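Mll7089 protein (Mesorhizobium loti, PDB 2OZ8) is of unknown function but probably binds magnesium and may act as a hydro-lyase of the enolase superfamily. Local coordinates at residues R12-R17 with D30-A35; R19-S24 with S319-D324; A302-A307 with Y339-P344. All coordinates share one frame; numbering follows the deposited sequence.

Contact 1: R12-R17 with D30-A35; sequences RFQFAR and DVNVAA
Gln14 OE1 is gripped by two nitrogens of a single guanidinium: Arg12 NH2 lies 2.9 Å from Gln14 OE1 and Arg12 NH1 3.2 Å from the same atom. The NH1 bond falls on a lone pair in the carbonyl plane, whereas NH2 donates from above it. Both chains are extended with CG anti to the backbone N, so they run alongside each other from one face of the sheet. The same Arg12 nitrogens also bond backbone carbonyls, NH1 that of Arg360 and NH2 that of Leu57, while NE bonds Pro58 O; Gln14 NE2 bonds Leu364 O. Asn32 stands beside Gln14 on this face, its OD1 3.4 Å from Gln14 CG. A water over one face of the Arg12 guanidinium donates to Asn32 OD1 (2.6 Å) and to Phe13 O, tying the two strands together.

The backbones run antiparallel. Phe13 with Val33 and Phe15 with Val31 are hydrogen-bonded pairs, while Gln14 with Asn32 is a non-hydrogen-bonded one. On the face of Phe13, Phe15, Val31 and Val33 the chemistry is apolar. Phe15 takes the crowded chi1 position (56°), and its ring lies over Val31, whose CB sits 3.8 Å from the ring centroid in a CH-pi contact. Arg17 crosses Val31 at about a right angle, its CG 3.4 Å from Val31 CG2, and that methyl lies over one face of the Arg17 guanidinium, toward the rim. Farther along, Arg17 NE bonds Asp30 O at 2.9 Å, from above the carbonyl plane.

This is the antiparallel sheet of the capping domain found in the enolase superfamily. Strand 45-52 lies on the other flank of strand 27-40, placing Phe49 against Val33, and helix 60-70 packs on one end of the face bearing Arg12 and Ala34, through Ile63.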
ATOM      1  N   ARG A  12       6.514  31.070  41.450  1.00 41.26           N
ATOM      2  CA  ARG A  12       7.219  31.452  40.245  1.00 39.44           C
ATOM      3  C   ARG A  12       8.720  31.695  40.473  1.00 39.45           C
ATOM      4  O   ARG A  12       9.089  32.382  41.417  1.00 40.44           O
ATOM      5  CB  ARG A  12       6.548  32.674  39.666  1.00 38.05           C
ATOM      6  CG  ARG A  12       6.964  33.026  38.289  1.00 38.32           C
ATOM      7  CD  ARG A  12       6.551  34.433  37.964  1.00 34.86           C
ATOM      8  NE  ARG A  12       6.987  34.839  36.628  1.00 38.85           N
ATOM      9  CZ  ARG A  12       8.209  35.270  36.329  1.00 40.06           C
ATOM     10  NH1 ARG A  12       9.142  35.361  37.277  1.00 39.78           N
ATOM     11  NH2 ARG A  12       8.489  35.642  35.088  1.00 37.14           N
ATOM     12  N   PHE A  13       9.560  31.133  39.602  1.00 38.94           N
ATOM     13  CA  PHE A  13      11.011  31.360  39.552  1.00 38.83           C
ATOM     14  C   PHE A  13      11.462  31.915  38.163  1.00 39.79           C
ATOM     15  O   PHE A  13      10.886  31.605  37.094  1.00 40.52           O
ATOM     16  CB  PHE A  13      11.764  30.066  39.874  1.00 38.80           C
ATOM     17  CG  PHE A  13      11.391  29.450  41.225  1.00 39.22           C
ATOM     18  CD1 PHE A  13      11.987  29.887  42.400  1.00 39.42           C
ATOM     19  CD2 PHE A  13      10.425  28.461  41.312  1.00 40.02           C
ATOM     20  CE1 PHE A  13      11.632  29.354  43.638  1.00 39.02           C
ATOM     21  CE2 PHE A  13      10.068  27.918  42.539  1.00 39.06           C
ATOM     22  CZ  PHE A  13      10.673  28.370  43.702  1.00 39.12           C
ATOM     23  N   GLN A  14      12.482  32.754  38.164  1.00 39.31           N
ATOM     24  CA  GLN A  14      13.010  33.286  36.913  1.00 38.37           C
ATOM     25  C   GLN A  14      14.456  33.662  37.262  1.00 38.48           C
ATOM     26  O   GLN A  14      14.681  34.631  37.974  1.00 38.68           O
ATOM     27  CB  GLN A  14      12.218  34.494  36.418  1.00 37.22           C
ATOM     28  CG  GLN A  14      12.769  35.111  35.094  1.00 37.60           C
ATOM     29  CD  GLN A  14      12.072  36.428  34.659  1.00 37.53           C
ATOM     30  OE1 GLN A  14      11.089  36.877  35.249  1.00 40.32           O
ATOM     31  NE2 GLN A  14      12.599  37.039  33.640  1.00 33.41           N
ATOM     32  N   PHE A  15      15.415  32.867  36.793  1.00 38.23           N
ATOM     33  CA  PHE A  15      16.819  33.046  37.158  1.00 38.48           C
ATOM     34  C   PHE A  15      17.805  32.769  36.029  1.00 38.58           C
ATOM     35  O   PHE A  15      17.487  32.055  35.094  1.00 38.84           O
ATOM     36  CB  PHE A  15      17.161  32.204  38.374  1.00 37.08           C
ATOM     37  CG  PHE A  15      16.863  30.712  38.230  1.00 38.44           C
ATOM     38  CD1 PHE A  15      17.891  29.800  37.902  1.00 38.20           C
ATOM     39  CD2 PHE A  15      15.579  30.198  38.504  1.00 38.47           C
ATOM     40  CE1 PHE A  15      17.664  28.388  37.879  1.00 37.08           C
ATOM     41  CE2 PHE A  15      15.310  28.802  38.445  1.00 35.90           C
ATOM     42  CZ  PHE A  15      16.375  27.894  38.130  1.00 38.78           C
ATOM     43  N   ALA A  16      19.003  33.347  36.143  1.00 39.04           N
ATOM     44  CA  ALA A  16      20.110  33.134  35.201  1.00 38.57           C
ATOM     45  C   ALA A  16      20.665  31.733  35.339  1.00 38.59           C
ATOM     46  O   ALA A  16      20.674  31.153  36.450  1.00 38.24           O
ATOM     47  CB  ALA A  16      21.240  34.168  35.420  1.00 37.95           C
ATOM     48  N   ARG A  17      21.111  31.194  34.200  1.00 38.89           N
ATOM     49  CA  ARG A  17      21.821  29.914  34.157  1.00 40.10           C
ATOM     50  C   ARG A  17      23.302  30.137  34.415  1.00 40.41           C
ATOM     51  O   ARG A  17      23.792  31.246  34.271  1.00 39.94           O
ATOM     52  CB  ARG A  17      21.632  29.240  32.794  1.00 39.55           C
ATOM     53  CG  ARG A  17      20.246  28.649  32.612  1.00 40.17           C
ATOM     54  CD  ARG A  17      20.074  28.084  31.196  1.00 37.70           C
ATOM     55  NE  ARG A  17      18.698  27.663  30.951  1.00 35.31           N
ATOM     56  CZ  ARG A  17      18.245  26.434  31.165  1.00 36.95           C
ATOM     57  NH1 ARG A  17      19.045  25.482  31.645  1.00 37.39           N
ATOM     58  NH2 ARG A  17      16.981  26.154  30.904  1.00 37.64           N
ATOM     59  N   ASP A  30      18.705  31.723  30.653  1.00 43.01           N
ATOM     60  CA  ASP A  30      17.852  31.863  31.850  1.00 43.10           C
ATOM     61  C   ASP A  30      16.903  30.668  31.958  1.00 42.08           C
ATOM     62  O   ASP A  30      16.822  29.861  31.069  1.00 41.18           O
ATOM     63  CB  ASP A  30      17.044  33.165  31.803  1.00 43.62           C
ATOM     64  CG  ASP A  30      16.136  33.251  30.560  1.00 47.24           C
ATOM     65  OD1 ASP A  30      15.992  32.233  29.851  1.00 53.71           O
ATOM     66  OD2 ASP A  30      15.583  34.328  30.259  1.00 50.43           O
ATOM     67  N   VAL A  31      16.211  30.574  33.082  1.00 41.83           N
ATOM     68  CA  VAL A  31      15.298  29.503  33.381  1.00 40.94           C
ATOM     69  C   VAL A  31      14.007  30.156  33.831  1.00 41.37           C
ATOM     70  O   VAL A  31      14.021  31.051  34.667  1.00 41.93           O
ATOM     71  CB  VAL A  31      15.816  28.682  34.512  1.00 40.30           C
ATOM     72  CG1 VAL A  31      14.882  27.516  34.783  1.00 41.46           C
ATOM     73  CG2 VAL A  31      17.228  28.203  34.211  1.00 41.10           C
ATOM     74  N   ASN A  32      12.895  29.705  33.281  1.00 41.03           N
ATOM     75  CA  ASN A  32      11.586  30.207  33.644  1.00 41.16           C
ATOM     76  C   ASN A  32      10.726  29.045  34.085  1.00 41.12           C
ATOM     77  O   ASN A  32      10.434  28.185  33.277  1.00 42.56           O
ATOM     78  CB  ASN A  32      10.988  30.904  32.448  1.00 41.57           C
ATOM     79  CG  ASN A  32      11.420  32.362  32.362  1.00 42.45           C
ATOM     80  OD1 ASN A  32      10.825  33.226  32.996  1.00 44.99           O
ATOM     81  ND2 ASN A  32      12.426  32.640  31.563  1.00 43.25           N
ATOM     82  N   VAL A  33      10.381  28.973  35.377  1.00 40.98           N
ATOM     83  CA  VAL A  33       9.771  27.767  35.946  1.00 39.93           C
ATOM     84  C   VAL A  33       8.950  28.105  37.187  1.00 41.36           C
ATOM     85  O   VAL A  33       9.339  28.966  37.985  1.00 41.61           O
ATOM     86  CB  VAL A  33      10.828  26.646  36.228  1.00 40.00           C
ATOM     87  CG1 VAL A  33      11.826  27.031  37.337  1.00 39.09           C
ATOM     88  CG2 VAL A  33      10.189  25.343  36.552  1.00 39.20           C
ATOM     89  N   ALA A  34       7.783  27.460  37.311  1.00 41.69           N
ATOM     90  CA  ALA A  34       6.943  27.606  38.472  1.00 42.06           C
ATOM     91  C   ALA A  34       6.603  26.232  39.074  1.00 42.26           C
ATOM     92  O   ALA A  34       6.295  25.270  38.347  1.00 42.93           O
ATOM     93  CB  ALA A  34       5.683  28.384  38.132  1.00 41.29           C
ATOM     94  N   ALA A  35       6.664  26.157  40.404  1.00 41.27           N
ATOM     95  CA  ALA A  35       6.299  24.948  41.109  1.00 40.50           C
ATOM     96  C   ALA A  35       4.804  24.969  41.275  1.00 40.28           C
ATOM     97  O   ALA A  35       4.225  25.990  41.574  1.00 40.94           O
ATOM     98  CB  ALA A  35       7.006  24.869  42.451  1.00 39.91           C
TER
HETATM   99  O   HOH W   1       9.430  32.539  35.031  1.00 58.80           O

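Contact 2: R19-S24 with S319-D324; sequences RVIGDS and SFQNFD
The capping domain here meets the mouth of the barrel: residues 319-324 form the loop that follows barrel strand 313-318, and residues 19-24 include the short strand 20-22 of the capping sheet. The chain turns a corner at Arg19, which reaches across to the loop and makes all of the contact's hydrogen bonds. Its chi1 is in the crowded position between backbone N and carbonyl carbon (75°), and the chain bends again at chi3, bringing the guanidinium edge-on to two successive backbone carbonyls. Arg19 NH2 bonds Ser319 O at 2.4 Å, very short but almost straight and within the plane of both groups. The same nitrogen makes a weak bond to Phe320 O at 2.7 Å, and NH1 adds a weak, longer one to Ser319 O.

Phe320 has left-handed backbone angles (57/32°), and the turn there lets both carbonyls face one nitrogen. Phe320 O also receives Asn375 ND2, so a charged donor and an amide share it. The Arg19 side chain also touches Leu152 of helix 146-158, while the Phe320 ring turns away to meet Tyr318 and Tyr161 edge-to-face.

Gln321 OE1, of the side-chain amide, accepts from Arg17 NH1. Ile21, pointing at the loop, crosses the Gln321 side chain at about a right angle, with Ile21 CD1 4.2 Å from Gln321 OE1.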
ATOM      1  N   ARG A  19      25.598  28.620  32.492  1.00 43.95           N
ATOM      2  CA  ARG A  19      26.211  28.548  31.167  1.00 43.31           C
ATOM      3  C   ARG A  19      25.098  28.766  30.155  1.00 42.94           C
ATOM      4  O   ARG A  19      23.920  28.592  30.488  1.00 43.27           O
ATOM      5  CB  ARG A  19      26.823  27.157  30.940  1.00 43.65           C
ATOM      6  CG  ARG A  19      25.806  26.055  30.671  1.00 42.29           C
ATOM      7  CD  ARG A  19      26.400  24.647  30.580  1.00 44.84           C
ATOM      8  NE  ARG A  19      25.710  23.764  31.526  1.00 46.13           N
ATOM      9  CZ  ARG A  19      25.003  22.679  31.263  1.00 42.52           C
ATOM     10  NH1 ARG A  19      24.857  22.152  30.067  1.00 43.91           N
ATOM     11  NH2 ARG A  19      24.482  22.064  32.279  1.00 49.88           N
ATOM     12  N   VAL A  20      25.454  29.101  28.919  1.00 42.09           N
ATOM     13  CA  VAL A  20      24.469  29.091  27.836  1.00 41.69           C
ATOM     14  C   VAL A  20      24.150  27.652  27.449  1.00 41.28           C
ATOM     15  O   VAL A  20      25.082  26.815  27.318  1.00 40.38           O
ATOM     16  CB  VAL A  20      24.933  29.900  26.566  1.00 41.92           C
ATOM     17  CG1 VAL A  20      23.845  29.893  25.478  1.00 41.47           C
ATOM     18  CG2 VAL A  20      25.203  31.351  26.930  1.00 42.81           C
ATOM     19  N   ILE A  21      22.842  27.364  27.309  1.00 39.93           N
ATOM     20  CA  ILE A  21      22.387  26.078  26.768  1.00 39.04           C
ATOM     21  C   ILE A  21      21.763  26.261  25.396  1.00 38.69           C
ATOM     22  O   ILE A  21      21.304  27.329  25.060  1.00 38.73           O
ATOM     23  CB  ILE A  21      21.365  25.309  27.666  1.00 38.70           C
ATOM     24  CG1 ILE A  21      19.994  26.003  27.673  1.00 38.56           C
ATOM     25  CG2 ILE A  21      21.963  25.003  29.013  1.00 38.12           C
ATOM     26  CD1 ILE A  21      18.873  25.155  28.179  1.00 37.98           C
ATOM     27  N   GLY A  22      21.756  25.217  24.602  1.00 37.95           N
ATOM     28  CA  GLY A  22      20.966  25.245  23.391  1.00 38.59           C
ATOM     29  C   GLY A  22      21.377  24.225  22.372  1.00 38.47           C
ATOM     30  O   GLY A  22      22.149  23.297  22.649  1.00 37.28           O
ATOM     31  N   ASP A  23      20.887  24.452  21.163  1.00 39.27           N
ATOM     32  CA  ASP A  23      21.024  23.496  20.073  1.00 39.91           C
ATOM     33  C   ASP A  23      20.977  24.275  18.771  1.00 40.40           C
ATOM     34  O   ASP A  23      20.995  25.503  18.771  1.00 40.57           O
ATOM     35  CB  ASP A  23      19.885  22.489  20.135  1.00 39.56           C
ATOM     36  CG  ASP A  23      18.521  23.156  20.093  1.00 42.42           C
ATOM     37  OD1 ASP A  23      18.312  24.091  19.277  1.00 48.84           O
ATOM     38  OD2 ASP A  23      17.647  22.767  20.871  1.00 43.49           O
ATOM     39  N   SER A  24      20.879  23.564  17.657  1.00 41.00           N
ATOM     40  CA  SER A  24      21.066  24.187  16.366  1.00 40.96           C
ATOM     41  C   SER A  24      19.996  25.221  16.090  1.00 41.71           C
ATOM     42  O   SER A  24      20.131  25.987  15.185  1.00 41.28           O
ATOM     43  CB  SER A  24      21.087  23.120  15.264  1.00 40.55           C
ATOM     44  OG  SER A  24      19.800  22.590  15.055  1.00 37.79           O
ATOM     45  N   SER A 319      21.609  16.756  32.203  1.00 35.30           N
ATOM     46  CA  SER A 319      22.189  17.903  31.496  1.00 35.47           C
ATOM     47  C   SER A 319      22.911  18.925  32.388  1.00 35.27           C
ATOM     48  O   SER A 319      23.240  20.011  31.955  1.00 33.45           O
ATOM     49  CB  SER A 319      21.126  18.592  30.664  1.00 35.07           C
ATOM     50  OG  SER A 319      20.736  17.772  29.564  1.00 36.60           O
ATOM     51  N   PHE A 320      23.146  18.551  33.645  1.00 35.78           N
ATOM     52  CA  PHE A 320      23.904  19.387  34.558  1.00 35.90           C
ATOM     53  C   PHE A 320      23.318  20.784  34.730  1.00 35.62           C
ATOM     54  O   PHE A 320      24.060  21.714  34.967  1.00 35.12           O
ATOM     55  CB  PHE A 320      25.399  19.443  34.138  1.00 34.91           C
ATOM     56  CG  PHE A 320      26.020  18.094  34.049  1.00 34.24           C
ATOM     57  CD1 PHE A 320      26.628  17.537  35.148  1.00 31.01           C
ATOM     58  CD2 PHE A 320      25.962  17.348  32.850  1.00 34.49           C
ATOM     59  CE1 PHE A 320      27.175  16.293  35.087  1.00 30.67           C
ATOM     60  CE2 PHE A 320      26.515  16.068  32.785  1.00 32.91           C
ATOM     61  CZ  PHE A 320      27.099  15.541  33.908  1.00 32.79           C
ATOM     62  N   GLN A 321      22.002  20.931  34.650  1.00 36.46           N
ATOM     63  CA  GLN A 321      21.391  22.265  34.854  1.00 37.61           C
ATOM     64  C   GLN A 321      21.470  22.759  36.348  1.00 38.35           C
ATOM     65  O   GLN A 321      21.566  21.941  37.279  1.00 38.58           O
ATOM     66  CB  GLN A 321      19.977  22.283  34.287  1.00 37.33           C
ATOM     67  CG  GLN A 321      19.957  22.202  32.754  1.00 37.48           C
ATOM     68  CD  GLN A 321      18.607  21.847  32.194  1.00 39.73           C
ATOM     69  OE1 GLN A 321      18.039  22.609  31.410  1.00 38.80           O
ATOM     70  NE2 GLN A 321      18.073  20.671  32.593  1.00 39.12           N
ATOM     71  N   ASN A 322      21.515  24.074  36.569  1.00 38.34           N
ATOM     72  CA  ASN A 322      21.629  24.599  37.944  1.00 38.41           C
ATOM     73  C   ASN A 322      20.236  24.697  38.555  1.00 38.18           C
ATOM     74  O   ASN A 322      19.687  25.782  38.643  1.00 38.98           O
ATOM     75  CB  ASN A 322      22.340  25.950  38.006  1.00 37.09           C
ATOM     76  CG  ASN A 322      21.580  27.052  37.259  1.00 40.16           C
ATOM     77  OD1 ASN A 322      20.915  26.775  36.254  1.00 41.24           O
ATOM     78  ND2 ASN A 322      21.679  28.315  37.743  1.00 38.45           N
ATOM     79  N   PHE A 323      19.698  23.557  38.987  1.00 38.15           N
ATOM     80  CA  PHE A 323      18.296  23.420  39.445  1.00 38.26           C
ATOM     81  C   PHE A 323      18.200  22.899  40.883  1.00 38.85           C
ATOM     82  O   PHE A 323      17.177  22.996  41.493  1.00 39.31           O
ATOM     83  CB  PHE A 323      17.499  22.427  38.539  1.00 36.64           C
ATOM     84  CG  PHE A 323      17.213  22.923  37.135  1.00 34.44           C
ATOM     85  CD1 PHE A 323      17.458  24.237  36.759  1.00 35.80           C
ATOM     86  CD2 PHE A 323      16.666  22.063  36.187  1.00 33.14           C
ATOM     87  CE1 PHE A 323      17.174  24.694  35.423  1.00 34.71           C
ATOM     88  CE2 PHE A 323      16.379  22.491  34.889  1.00 34.70           C
ATOM     89  CZ  PHE A 323      16.617  23.818  34.510  1.00 34.22           C
ATOM     90  N   ASP A 324      19.257  22.324  41.413  1.00 40.15           N
ATOM     91  CA  ASP A 324      19.143  21.520  42.619  1.00 42.02           C
ATOM     92  C   ASP A 324      18.740  22.342  43.851  1.00 43.47           C
ATOM     93  O   ASP A 324      18.121  21.818  44.787  1.00 44.66           O
ATOM     94  CB  ASP A 324      20.463  20.767  42.880  1.00 41.84           C
ATOM     95  CG  ASP A 324      20.736  19.648  41.861  1.00 44.60           C
ATOM     96  OD1 ASP A 324      20.042  19.520  40.805  1.00 47.11           O
ATOM     97  OD2 ASP A 324      21.663  18.866  42.126  1.00 47.52           O
TER

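Contact 3: A302-A307 with Y339-P344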
ATOM      1  N   ALA A 302      12.659  14.000  37.699  1.00 33.70           N
ATOM      2  CA  ALA A 302      11.428  13.299  38.017  1.00 33.30           C
ATOM      3  C   ALA A 302      11.192  12.016  37.160  1.00 34.04           C
ATOM      4  O   ALA A 302      10.696  10.980  37.672  1.00 33.61           O
ATOM      5  CB  ALA A 302      10.248  14.269  37.878  1.00 32.61           C
ATOM      6  N   GLY A 303      11.546  12.077  35.866  1.00 34.47           N
ATOM      7  CA  GLY A 303      11.295  10.966  34.958  1.00 33.82           C
ATOM      8  C   GLY A 303      12.088   9.746  35.356  1.00 34.98           C
ATOM      9  O   GLY A 303      11.961   8.708  34.722  1.00 36.35           O
ATOM     10  N   VAL A 304      12.929   9.848  36.388  1.00 34.77           N
ATOM     11  CA  VAL A 304      13.656   8.665  36.856  1.00 35.50           C
ATOM     12  C   VAL A 304      12.722   7.454  37.147  1.00 35.50           C
ATOM     13  O   VAL A 304      13.066   6.290  36.934  1.00 35.22           O
ATOM     14  CB  VAL A 304      14.641   8.988  38.053  1.00 35.87           C
ATOM     15  CG1 VAL A 304      13.890   9.345  39.379  1.00 34.75           C
ATOM     16  CG2 VAL A 304      15.655   7.859  38.243  1.00 35.69           C
ATOM     17  N   HIS A 305      11.506   7.762  37.571  1.00 36.02           N
ATOM     18  CA  HIS A 305      10.575   6.756  38.013  1.00 35.69           C
ATOM     19  C   HIS A 305       9.951   5.969  36.881  1.00 36.04           C
ATOM     20  O   HIS A 305       9.774   4.760  37.015  1.00 36.88           O
ATOM     21  CB  HIS A 305       9.530   7.401  38.887  1.00 34.90           C
ATOM     22  CG  HIS A 305      10.101   7.948  40.153  1.00 37.18           C
ATOM     23  ND1 HIS A 305      10.275   7.175  41.279  1.00 35.50           N
ATOM     24  CD2 HIS A 305      10.556   9.188  40.464  1.00 36.07           C
ATOM     25  CE1 HIS A 305      10.822   7.915  42.226  1.00 38.07           C
ATOM     26  NE2 HIS A 305      10.992   9.139  41.760  1.00 37.37           N
ATOM     27  N   MET A 306       9.610   6.641  35.786  1.00 35.38           N
ATOM     28  CA  MET A 306       9.157   5.951  34.575  1.00 35.81           C
ATOM     29  C   MET A 306      10.339   5.253  33.935  1.00 36.25           C
ATOM     30  O   MET A 306      10.191   4.200  33.368  1.00 37.20           O
ATOM     31  CB  MET A 306       8.466   6.917  33.582  1.00 35.34           C
ATOM     32  CG  MET A 306       7.316   7.740  34.227  1.00 35.39           C
ATOM     33  SD  MET A 306       7.717   9.310  35.085  1.00 30.34           S
ATOM     34  CE  MET A 306       8.044  10.145  33.542  1.00 32.33           C
ATOM     35  N   ALA A 307      11.534   5.829  34.033  1.00 37.11           N
ATOM     36  CA  ALA A 307      12.686   5.203  33.366  1.00 36.63           C
ATOM     37  C   ALA A 307      12.945   3.855  33.963  1.00 36.04           C
ATOM     38  O   ALA A 307      13.147   2.903  33.226  1.00 36.61           O
ATOM     39  CB  ALA A 307      13.957   6.085  33.419  1.00 35.94           C
ATOM     40  N   TYR A 339      19.258   6.891  40.201  1.00 37.89           N
ATOM     41  CA  TYR A 339      18.569   6.067  41.163  1.00 38.45           C
ATOM     42  C   TYR A 339      17.247   6.652  41.535  1.00 38.91           C
ATOM     43  O   TYR A 339      17.164   7.807  41.984  1.00 39.39           O
ATOM     44  CB  TYR A 339      19.416   5.943  42.408  1.00 38.49           C
ATOM     45  CG  TYR A 339      20.621   5.050  42.216  1.00 38.28           C
ATOM     46  CD1 TYR A 339      20.537   3.681  42.479  1.00 36.68           C
ATOM     47  CD2 TYR A 339      21.832   5.563  41.753  1.00 36.97           C
ATOM     48  CE1 TYR A 339      21.616   2.850  42.281  1.00 35.13           C
ATOM     49  CE2 TYR A 339      22.911   4.741  41.576  1.00 36.12           C
ATOM     50  CZ  TYR A 339      22.812   3.396  41.868  1.00 36.20           C
ATOM     51  OH  TYR A 339      23.890   2.568  41.690  1.00 39.04           O
ATOM     52  N   ALA A 340      16.200   5.867  41.351  1.00 38.96           N
ATOM     53  CA  ALA A 340      14.895   6.262  41.841  1.00 40.07           C
ATOM     54  C   ALA A 340      14.877   5.993  43.342  1.00 41.17           C
ATOM     55  O   ALA A 340      15.051   4.838  43.769  1.00 42.21           O
ATOM     56  CB  ALA A 340      13.814   5.486  41.150  1.00 40.04           C
ATOM     57  N   PRO A 341      14.676   7.050  44.154  1.00 41.96           N
ATOM     58  CA  PRO A 341      14.781   6.985  45.615  1.00 42.99           C
ATOM     59  C   PRO A 341      13.673   6.202  46.286  1.00 45.24           C
ATOM     60  O   PRO A 341      12.594   6.014  45.704  1.00 45.89           O
ATOM     61  CB  PRO A 341      14.681   8.448  46.046  1.00 42.36           C
ATOM     62  CG  PRO A 341      14.034   9.144  44.942  1.00 42.32           C
ATOM     63  CD  PRO A 341      14.295   8.395  43.682  1.00 41.84           C
ATOM     64  N   ASP A 342      13.926   5.786  47.528  1.00 47.42           N
ATOM     65  CA  ASP A 342      12.967   5.010  48.320  1.00 48.99           C
ATOM     66  C   ASP A 342      12.082   5.880  49.216  1.00 48.75           C
ATOM     67  O   ASP A 342      11.533   5.402  50.191  1.00 50.78           O
ATOM     68  CB  ASP A 342      13.684   3.921  49.129  1.00 50.37           C
ATOM     69  CG  ASP A 342      12.712   2.974  49.847  1.00 55.73           C
ATOM     70  OD1 ASP A 342      11.663   2.635  49.259  1.00 61.22           O
ATOM     71  OD2 ASP A 342      12.991   2.581  51.010  1.00 62.01           O
ATOM     72  N   ARG A 343      11.927   7.144  48.867  1.00 47.42           N
ATOM     73  CA  ARG A 343      11.050   8.064  49.573  1.00 45.82           C
ATOM     74  C   ARG A 343       9.652   8.003  48.936  1.00 45.04           C
ATOM     75  O   ARG A 343       9.515   7.472  47.844  1.00 45.57           O
ATOM     76  CB  ARG A 343      11.616   9.481  49.454  1.00 45.54           C
ATOM     77  CG  ARG A 343      12.971   9.730  50.178  1.00 45.28           C
ATOM     78  CD  ARG A 343      13.540  11.112  49.789  1.00 45.06           C
ATOM     79  NE  ARG A 343      14.733  10.858  49.009  1.00 45.21           N
ATOM     80  CZ  ARG A 343      15.123  11.507  47.932  1.00 47.36           C
ATOM     81  NH1 ARG A 343      14.440  12.524  47.424  1.00 46.09           N
ATOM     82  NH2 ARG A 343      16.244  11.118  47.360  1.00 49.73           N
ATOM     83  N   PRO A 344       8.600   8.505  49.624  1.00 44.19           N
ATOM     84  CA  PRO A 344       7.297   8.533  48.954  1.00 41.98           C
ATOM     85  C   PRO A 344       7.192   9.587  47.882  1.00 39.89           C
ATOM     86  O   PRO A 344       7.931  10.576  47.907  1.00 38.64           O
ATOM     87  CB  PRO A 344       6.314   8.846  50.094  1.00 42.57           C
ATOM     88  CG  PRO A 344       7.126   9.555  51.129  1.00 43.56           C
ATOM     89  CD  PRO A 344       8.498   8.941  51.043  1.00 44.44           C
TER
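His305 brings its imidazole obliquely against Ala340 and Pro341, touching them with the far side of the ring. His305 CE1 is 3.8 Å from Pro341 CD, and His305 ND1 is 3.9 Å from Ala340 CB. With CG anti to the carbonyl carbon (chi1 -65°), the ring swings off the helix and crosses the proline at about a right angle. Its two nitrogens are engaged elsewhere: ND1 takes the backbone N-H of His123, and NE2 gives to His346 O. That pairing is consistent with a neutral imidazole protonated on NE2. The ring also meets that of His123, at about 30° between planes.

Val304, one residue earlier, points directly at the loop. It lays CG2 against the peptide joining Tyr339 and Ala340, 3.7 Å from Ala340 N, and the same methyl is 4.2 Å from Ala340 CB. Ala340 CB thus sits between valine and histidine.

Helix 304-309 comes between barrel strands 293-295 and 313-318 in the chain, within the (β/α)7β barrel characteristic of the enolase superfamily. Residues 339-344 begin at the end of strand 337-339, which is antiparallel to barrel strand 132-138, and lead into the loop before helix 352-357. An alanine in place of His305 would probably loosen the loop, since the ring surface against Ala340 and Pro341 and the bonds to His123 and His346 would all be lost.

Ile331 adds to the apolar layer by touching both Val304 and Pro341. Farther along the loop, Arg343 folds back so that Pro341 CB lies over one side of its guanidinium, 3.3 Å above the plane and offset toward the rim.

How the contacts relate
All three contacts are largely buried, yet their chemistry differs. Contact 1 lies within the capping sheet and is the most extensive, regular backbone pairing with one polar and one apolar face. Contact 2 joins that sheet to the barrel through a charged side chain on carbonyls, and contact 3 lies within the barrel domain, where only van der Waals contact links its two segments. Contacts 1 and 2 adjoin: Ala16 O is 3.3 Å from Asn322 ND2, a probable hydrogen bond, and the Phe323 ring packs on Val31. Contact 3 stands apart, its centre about 23 Å from that of contact 1 and about 21 Å from that of contact 2.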